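Local coordinates for protein phytochromobilin synthase (Solanum lycopersicum, PDB 6KME) that probably reduces biliverdin IX alpha to phytochromobilin with electrons from ferredoxin, supplying the chromophore of plant phytochromes, at residues C225-D239 with F263-Y277. The protein carries 1 engineered substitution. Residues are numbered along the deposited sequence; the frame is centred on the assembly and turned at random.
With BLA (biliverdine IX alpha), chain B.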
# COMPACT_ATOMS: atom_id res chain seq x y z
N CYS A 225 1.63 -13.70 -10.23
CA CYS A 225 0.81 -12.72 -10.93
C CYS A 225 -0.61 -12.70 -10.37
O CYS A 225 -1.18 -11.62 -10.17
CB CYS A 225 0.81 -13.01 -12.43
SG CYS A 225 -0.10 -11.82 -13.42
N GLU A 226 -1.17 -13.88 -10.11
CA GLU A 226 -2.50 -13.96 -9.51
C GLU A 226 -2.50 -13.35 -8.11
O GLU A 226 -3.44 -12.62 -7.75
CB GLU A 226 -2.98 -15.41 -9.47
CG GLU A 226 -4.16 -15.64 -8.53
CD GLU A 226 -5.23 -16.55 -9.11
OE1 GLU A 226 -5.27 -16.72 -10.35
OE2 GLU A 226 -6.04 -17.10 -8.33
N ALA A 227 -1.45 -13.61 -7.33
CA ALA A 227 -1.36 -13.01 -6.00
C ALA A 227 -1.37 -11.49 -6.06
O ALA A 227 -2.05 -10.83 -5.27
CB ALA A 227 -0.10 -13.51 -5.28
N GLN A 228 -0.63 -10.91 -7.02
CA GLN A 228 -0.66 -9.46 -7.19
C GLN A 228 -2.03 -8.98 -7.68
O GLN A 228 -2.54 -7.96 -7.19
CB GLN A 228 0.43 -8.99 -8.17
CG GLN A 228 0.47 -7.46 -8.29
CD GLN A 228 1.65 -6.91 -9.10
OE1 GLN A 228 1.58 -5.77 -9.58
NE2 GLN A 228 2.72 -7.68 -9.23
N HIS A 229 -2.64 -9.70 -8.64
CA HIS A 229 -3.95 -9.29 -9.15
C HIS A 229 -5.00 -9.31 -8.05
O HIS A 229 -5.82 -8.39 -7.94
CB HIS A 229 -4.37 -10.19 -10.31
CG HIS A 229 -5.68 -9.78 -10.92
ND1 HIS A 229 -6.83 -10.54 -10.79
CD2 HIS A 229 -6.03 -8.69 -11.63
CE1 HIS A 229 -7.82 -9.93 -11.41
NE2 HIS A 229 -7.37 -8.81 -11.93
N ARG A 230 -4.98 -10.35 -7.21
CA ARG A 230 -5.90 -10.43 -6.08
C ARG A 230 -5.72 -9.24 -5.14
O ARG A 230 -6.70 -8.65 -4.67
CB ARG A 230 -5.68 -11.75 -5.33
CG ARG A 230 -6.56 -11.95 -4.07
CD ARG A 230 -6.27 -13.33 -3.44
NE ARG A 230 -6.85 -13.46 -2.10
CZ ARG A 230 -6.21 -13.17 -0.97
NH1 ARG A 230 -4.95 -12.74 -1.01
NH2 ARG A 230 -6.82 -13.32 0.21
N TYR A 231 -4.47 -8.86 -4.86
CA TYR A 231 -4.17 -7.71 -4.02
C TYR A 231 -4.70 -6.41 -4.63
O TYR A 231 -5.33 -5.60 -3.95
CB TYR A 231 -2.66 -7.63 -3.78
CG TYR A 231 -2.14 -6.36 -3.13
CD1 TYR A 231 -1.87 -6.33 -1.76
CD2 TYR A 231 -1.87 -5.22 -3.89
CE1 TYR A 231 -1.37 -5.19 -1.16
CE2 TYR A 231 -1.37 -4.07 -3.29
CZ TYR A 231 -1.11 -4.06 -1.92
OH TYR A 231 -0.61 -2.94 -1.31
N LEU A 232 -4.44 -6.19 -5.93
CA LEU A 232 -4.95 -5.00 -6.60
C LEU A 232 -6.47 -4.99 -6.61
O LEU A 232 -7.10 -3.93 -6.51
CB LEU A 232 -4.43 -4.93 -8.04
CG LEU A 232 -2.92 -4.88 -8.22
CD1 LEU A 232 -2.53 -5.02 -9.70
CD2 LEU A 232 -2.38 -3.58 -7.62
N THR A 233 -7.07 -6.17 -6.77
CA THR A 233 -8.52 -6.24 -6.83
C THR A 233 -9.14 -5.87 -5.49
O THR A 233 -10.11 -5.11 -5.43
CB THR A 233 -8.95 -7.64 -7.25
OG1 THR A 233 -8.50 -7.90 -8.59
CG2 THR A 233 -10.46 -7.77 -7.19
N TRP A 234 -8.58 -6.40 -4.40
CA TRP A 234 -9.06 -6.03 -3.07
C TRP A 234 -8.98 -4.52 -2.86
O TRP A 234 -9.98 -3.87 -2.52
CB TRP A 234 -8.26 -6.75 -1.98
CG TRP A 234 -8.51 -6.15 -0.63
CD1 TRP A 234 -7.71 -5.25 0.04
CD2 TRP A 234 -9.66 -6.36 0.21
NE1 TRP A 234 -8.30 -4.91 1.24
CE2 TRP A 234 -9.49 -5.57 1.37
CE3 TRP A 234 -10.81 -7.15 0.09
CZ2 TRP A 234 -10.44 -5.54 2.41
CZ3 TRP A 234 -11.76 -7.12 1.12
CH2 TRP A 234 -11.56 -6.32 2.26
N ARG A 235 -7.80 -3.94 -3.08
CA ARG A 235 -7.60 -2.52 -2.79
C ARG A 235 -8.42 -1.64 -3.72
O ARG A 235 -8.97 -0.62 -3.28
CB ARG A 235 -6.11 -2.17 -2.86
CG ARG A 235 -5.29 -2.81 -1.73
CD ARG A 235 -3.92 -2.15 -1.56
NE ARG A 235 -4.06 -0.77 -1.09
CZ ARG A 235 -3.07 0.11 -1.05
NH1 ARG A 235 -1.84 -0.25 -1.44
NH2 ARG A 235 -3.30 1.34 -0.61
N SER A 236 -8.54 -2.00 -5.00
CA SER A 236 -9.31 -1.12 -5.86
C SER A 236 -10.79 -1.12 -5.49
O SER A 236 -11.48 -0.14 -5.76
CB SER A 236 -9.12 -1.48 -7.34
OG SER A 236 -9.77 -2.69 -7.65
N GLU A 237 -11.27 -2.17 -4.82
CA GLU A 237 -12.67 -2.21 -4.37
C GLU A 237 -12.88 -1.57 -3.00
O GLU A 237 -13.90 -0.90 -2.79
CB GLU A 237 -13.17 -3.66 -4.36
CG GLU A 237 -14.67 -3.82 -4.04
CD GLU A 237 -15.58 -3.43 -5.21
OE1 GLU A 237 -15.20 -3.65 -6.38
OE2 GLU A 237 -16.69 -2.90 -4.96
N LYS A 238 -11.95 -1.75 -2.05
CA LYS A 238 -12.23 -1.51 -0.64
C LYS A 238 -11.27 -0.56 0.09
O LYS A 238 -11.46 -0.35 1.30
CB LYS A 238 -12.26 -2.84 0.13
CG LYS A 238 -13.45 -3.76 -0.20
CD LYS A 238 -14.78 -3.06 0.05
CE LYS A 238 -15.99 -3.97 -0.12
NZ LYS A 238 -17.27 -3.19 -0.06
N ASP A 239 -10.24 -0.01 -0.57
CA ASP A 239 -9.30 0.87 0.14
C ASP A 239 -10.07 2.02 0.78
O ASP A 239 -10.95 2.61 0.15
CB ASP A 239 -8.22 1.42 -0.79
CG ASP A 239 -6.78 1.02 -0.36
OD1 ASP A 239 -6.52 -0.16 -0.03
OD2 ASP A 239 -5.89 1.91 -0.38
N PHE A 263 -4.19 1.35 -8.74
CA PHE A 263 -4.12 -0.10 -8.75
C PHE A 263 -4.13 -0.61 -10.18
O PHE A 263 -4.71 -1.65 -10.49
CB PHE A 263 -5.22 -0.67 -7.86
CG PHE A 263 -5.14 -0.11 -6.48
CD1 PHE A 263 -4.03 -0.40 -5.69
CD2 PHE A 263 -6.05 0.82 -6.03
CE1 PHE A 263 -3.89 0.18 -4.44
CE2 PHE A 263 -5.92 1.40 -4.78
CZ PHE A 263 -4.84 1.08 -3.99
N ASN A 264 -3.47 0.16 -11.05
CA ASN A 264 -3.18 -0.27 -12.41
C ASN A 264 -2.70 -1.71 -12.41
O ASN A 264 -1.86 -2.10 -11.59
CB ASN A 264 -2.12 0.65 -13.02
CG ASN A 264 -1.69 0.21 -14.40
OD1 ASN A 264 -0.82 -0.63 -14.54
ND2 ASN A 264 -2.29 0.80 -15.43
N GLY A 265 -3.28 -2.51 -13.29
CA GLY A 265 -3.07 -3.94 -13.32
C GLY A 265 -4.29 -4.75 -12.92
O GLY A 265 -4.36 -5.94 -13.24
N VAL A 266 -5.25 -4.13 -12.22
CA VAL A 266 -6.48 -4.86 -11.92
C VAL A 266 -7.18 -5.27 -13.21
O VAL A 266 -7.82 -6.33 -13.27
CB VAL A 266 -7.39 -4.01 -10.99
CG1 VAL A 266 -7.80 -2.74 -11.68
CG2 VAL A 266 -8.59 -4.81 -10.56
N ASN A 267 -7.03 -4.47 -14.28
CA ASN A 267 -7.62 -4.86 -15.56
C ASN A 267 -6.74 -5.85 -16.32
O ASN A 267 -7.27 -6.76 -16.98
CB ASN A 267 -7.88 -3.64 -16.44
CG ASN A 267 -9.03 -2.78 -15.93
OD1 ASN A 267 -9.92 -3.27 -15.23
ND2 ASN A 267 -9.02 -1.50 -16.30
N GLU A 268 -5.42 -5.72 -16.25
CA GLU A 268 -4.55 -6.44 -17.18
C GLU A 268 -3.97 -7.74 -16.63
O GLU A 268 -3.68 -8.64 -17.42
CB GLU A 268 -3.38 -5.55 -17.62
N LEU A 269 -3.80 -7.88 -15.32
CA LEU A 269 -3.06 -9.02 -14.78
C LEU A 269 -3.93 -10.24 -14.53
O LEU A 269 -3.40 -11.29 -14.14
CB LEU A 269 -2.36 -8.62 -13.47
CG LEU A 269 -1.24 -7.59 -13.59
CD1 LEU A 269 -0.57 -7.38 -12.24
CD2 LEU A 269 -0.23 -8.02 -14.61
N GLY A 270 -5.24 -10.15 -14.74
CA GLY A 270 -6.12 -11.27 -14.45
C GLY A 270 -7.55 -10.94 -14.84
O GLY A 270 -7.89 -9.78 -15.07
N ASN A 271 -8.37 -11.98 -14.89
CA ASN A 271 -9.78 -11.87 -15.27
C ASN A 271 -10.75 -12.04 -14.10
O ASN A 271 -11.92 -11.69 -14.25
CB ASN A 271 -10.13 -12.91 -16.34
CG ASN A 271 -9.42 -12.65 -17.66
OD1 ASN A 271 -9.24 -11.50 -18.06
ND2 ASN A 271 -9.02 -13.72 -18.33
N LYS A 272 -10.30 -12.56 -12.97
CA LYS A 272 -11.21 -12.76 -11.84
C LYS A 272 -11.71 -11.43 -11.29
O LYS A 272 -10.98 -10.43 -11.27
CB LYS A 272 -10.52 -13.56 -10.74
CG LYS A 272 -10.26 -15.02 -11.11
CD LYS A 272 -9.59 -15.75 -9.95
CE LYS A 272 -9.19 -17.18 -10.33
NZ LYS A 272 -8.62 -17.92 -9.17
N THR A 273 -12.97 -11.42 -10.86
CA THR A 273 -13.59 -10.27 -10.23
C THR A 273 -13.32 -10.27 -8.73
O THR A 273 -12.86 -11.26 -8.15
CB THR A 273 -15.10 -10.27 -10.46
OG1 THR A 273 -15.67 -11.41 -9.81
CG2 THR A 273 -15.41 -10.33 -11.95
N PHE A 274 -13.62 -9.13 -8.09
CA PHE A 274 -13.61 -9.06 -6.64
C PHE A 274 -14.44 -10.19 -6.02
O PHE A 274 -13.99 -10.86 -5.09
CB PHE A 274 -14.11 -7.69 -6.19
CG PHE A 274 -14.11 -7.49 -4.69
CD1 PHE A 274 -12.99 -6.99 -4.05
CD2 PHE A 274 -15.23 -7.81 -3.93
CE1 PHE A 274 -12.99 -6.81 -2.67
CE2 PHE A 274 -15.23 -7.65 -2.55
CZ PHE A 274 -14.11 -7.14 -1.92
N LEU A 275 -15.64 -10.46 -6.55
CA LEU A 275 -16.44 -11.53 -5.96
C LEU A 275 -15.88 -12.92 -6.24
O LEU A 275 -16.14 -13.85 -5.46
CB LEU A 275 -17.90 -11.44 -6.43
CG LEU A 275 -18.70 -10.25 -5.86
CD1 LEU A 275 -20.16 -10.30 -6.40
CD2 LEU A 275 -18.68 -10.20 -4.33
N ASP A 276 -15.10 -13.10 -7.31
CA ASP A 276 -14.42 -14.38 -7.50
C ASP A 276 -13.42 -14.64 -6.37
O ASP A 276 -13.29 -15.78 -5.91
CB ASP A 276 -13.70 -14.41 -8.85
CG ASP A 276 -14.65 -14.50 -10.03
OD1 ASP A 276 -15.77 -15.04 -9.87
OD2 ASP A 276 -14.27 -14.03 -11.12
N TYR A 277 -12.71 -13.61 -5.93
CA TYR A 277 -11.71 -13.79 -4.87
C TYR A 277 -12.34 -13.78 -3.49
O TYR A 277 -11.87 -14.49 -2.59
CB TYR A 277 -10.65 -12.68 -4.93
CG TYR A 277 -9.72 -12.70 -6.11
CD1 TYR A 277 -8.80 -13.74 -6.29
CD2 TYR A 277 -9.72 -11.65 -7.03
CE1 TYR A 277 -7.93 -13.75 -7.38
CE2 TYR A 277 -8.85 -11.66 -8.12
CZ TYR A 277 -7.95 -12.71 -8.28
OH TYR A 277 -7.09 -12.72 -9.35
CHA BLA B . -8.54 4.90 7.33
NA BLA B . -6.89 3.43 5.98
C1A BLA B . -7.76 3.62 7.06
C2A BLA B . -7.78 2.38 7.83
C3A BLA B . -6.89 1.44 7.16
C4A BLA B . -6.35 2.12 6.01
CMA BLA B . -6.52 0.01 7.54
CAA BLA B . -8.66 2.19 9.10
CBA BLA B . -10.07 1.88 8.67
CGA BLA B . -10.28 0.33 8.51
O1A BLA B . -9.94 -0.26 9.49
O2A BLA B . -10.73 0.02 7.45
CHB BLA B . -5.33 1.60 4.98
NB BLA B . -6.02 -0.69 4.55
C1B BLA B . -5.24 0.44 4.22
C2B BLA B . -4.13 -0.19 3.27
C3B BLA B . -4.49 -1.49 2.93
C4B BLA B . -5.76 -1.82 3.72
CMB BLA B . -3.05 0.69 2.68
OB BLA B . -6.50 -2.79 3.70
CAB BLA B . -3.98 -2.65 2.11
CBB BLA B . -4.40 -3.89 1.75
NC BLA B . -6.37 6.90 2.93
C1C BLA B . -5.43 6.69 1.90
C2C BLA B . -5.68 7.80 0.87
C3C BLA B . -6.72 8.59 1.37
C4C BLA B . -7.20 8.02 2.73
CMC BLA B . -4.82 7.84 -0.39
OC BLA B . -4.67 5.73 2.01
CAC BLA B . -7.30 9.79 0.70
CBC BLA B . -7.49 10.13 -0.59
CHD BLA B . -8.15 8.33 3.66
ND BLA B . -8.06 6.36 5.34
C1D BLA B . -8.53 7.52 4.88
C2D BLA B . -9.62 8.09 5.77
C3D BLA B . -9.78 7.20 6.82
C4D BLA B . -8.78 6.04 6.58
CMD BLA B . -10.29 9.41 5.42
CAD BLA B . -10.71 7.20 8.04
CBD BLA B . -12.16 6.93 7.70
CGD BLA B . -12.48 5.45 7.22
O1D BLA B . -13.13 5.45 6.19
O2D BLA B . -12.04 4.58 7.96
O HOH W 1 -6.32 -14.26 -11.27
O HOH W 2 -9.11 -15.00 -2.19
O HOH W 3 -10.37 -7.89 -10.71
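Tyr277 OH is gripped by His229 ND1 at 2.6 Å, in a nearly straight bond (173°), and by a water at 2.6 Å that also reaches Glu226 OE1, weakly. On the other side of the imidazole, His229 NE2 donates to Val266 O at 2.9 Å. This oxygen lies in the ring plane, though the N-H...O angle is only 142°. With CG anti to the backbone N (chi1 -178°), the imidazole extends from helix 218-238 into the loop 263-273. Gly270 CA sits 3.6 Å from the ring centroid, over one face, in a CH-pi contact. Thr233 OG1 lies over the opposite face, toward the rim. Both ring nitrogens are thus engaged, and the rotation of the ring is fixed.

Lys272 NZ forms a salt bridge with Glu226 OE2 on its syn side (2.8 Å). Arg230 CB lies over a face of the Tyr277 ring. Phe274 sits as a knob among Thr233, Trp234, Glu237 and Lys238, with Glu237 CG 3.6 Å from its ring centroid.

Toward the bilin, Phe263 CE1 lies over one face of the Arg235 guanidinium, and the biliverdin methyl CMB over the opposite face. Arg235 CB in turn covers a face of the Phe263 ring. Arg235 grips Asp239 side-on, NE to OD1 and NH2 to OD2, both at 2.7 Å. Asn116 also bonds Arg235 NH2. The hydrogen bonds of His229 thus tie the helix to the loop, while Phe263, behind Arg235, is placed as a second-shell residue and may help hold the guanidinium flat beside the bilin.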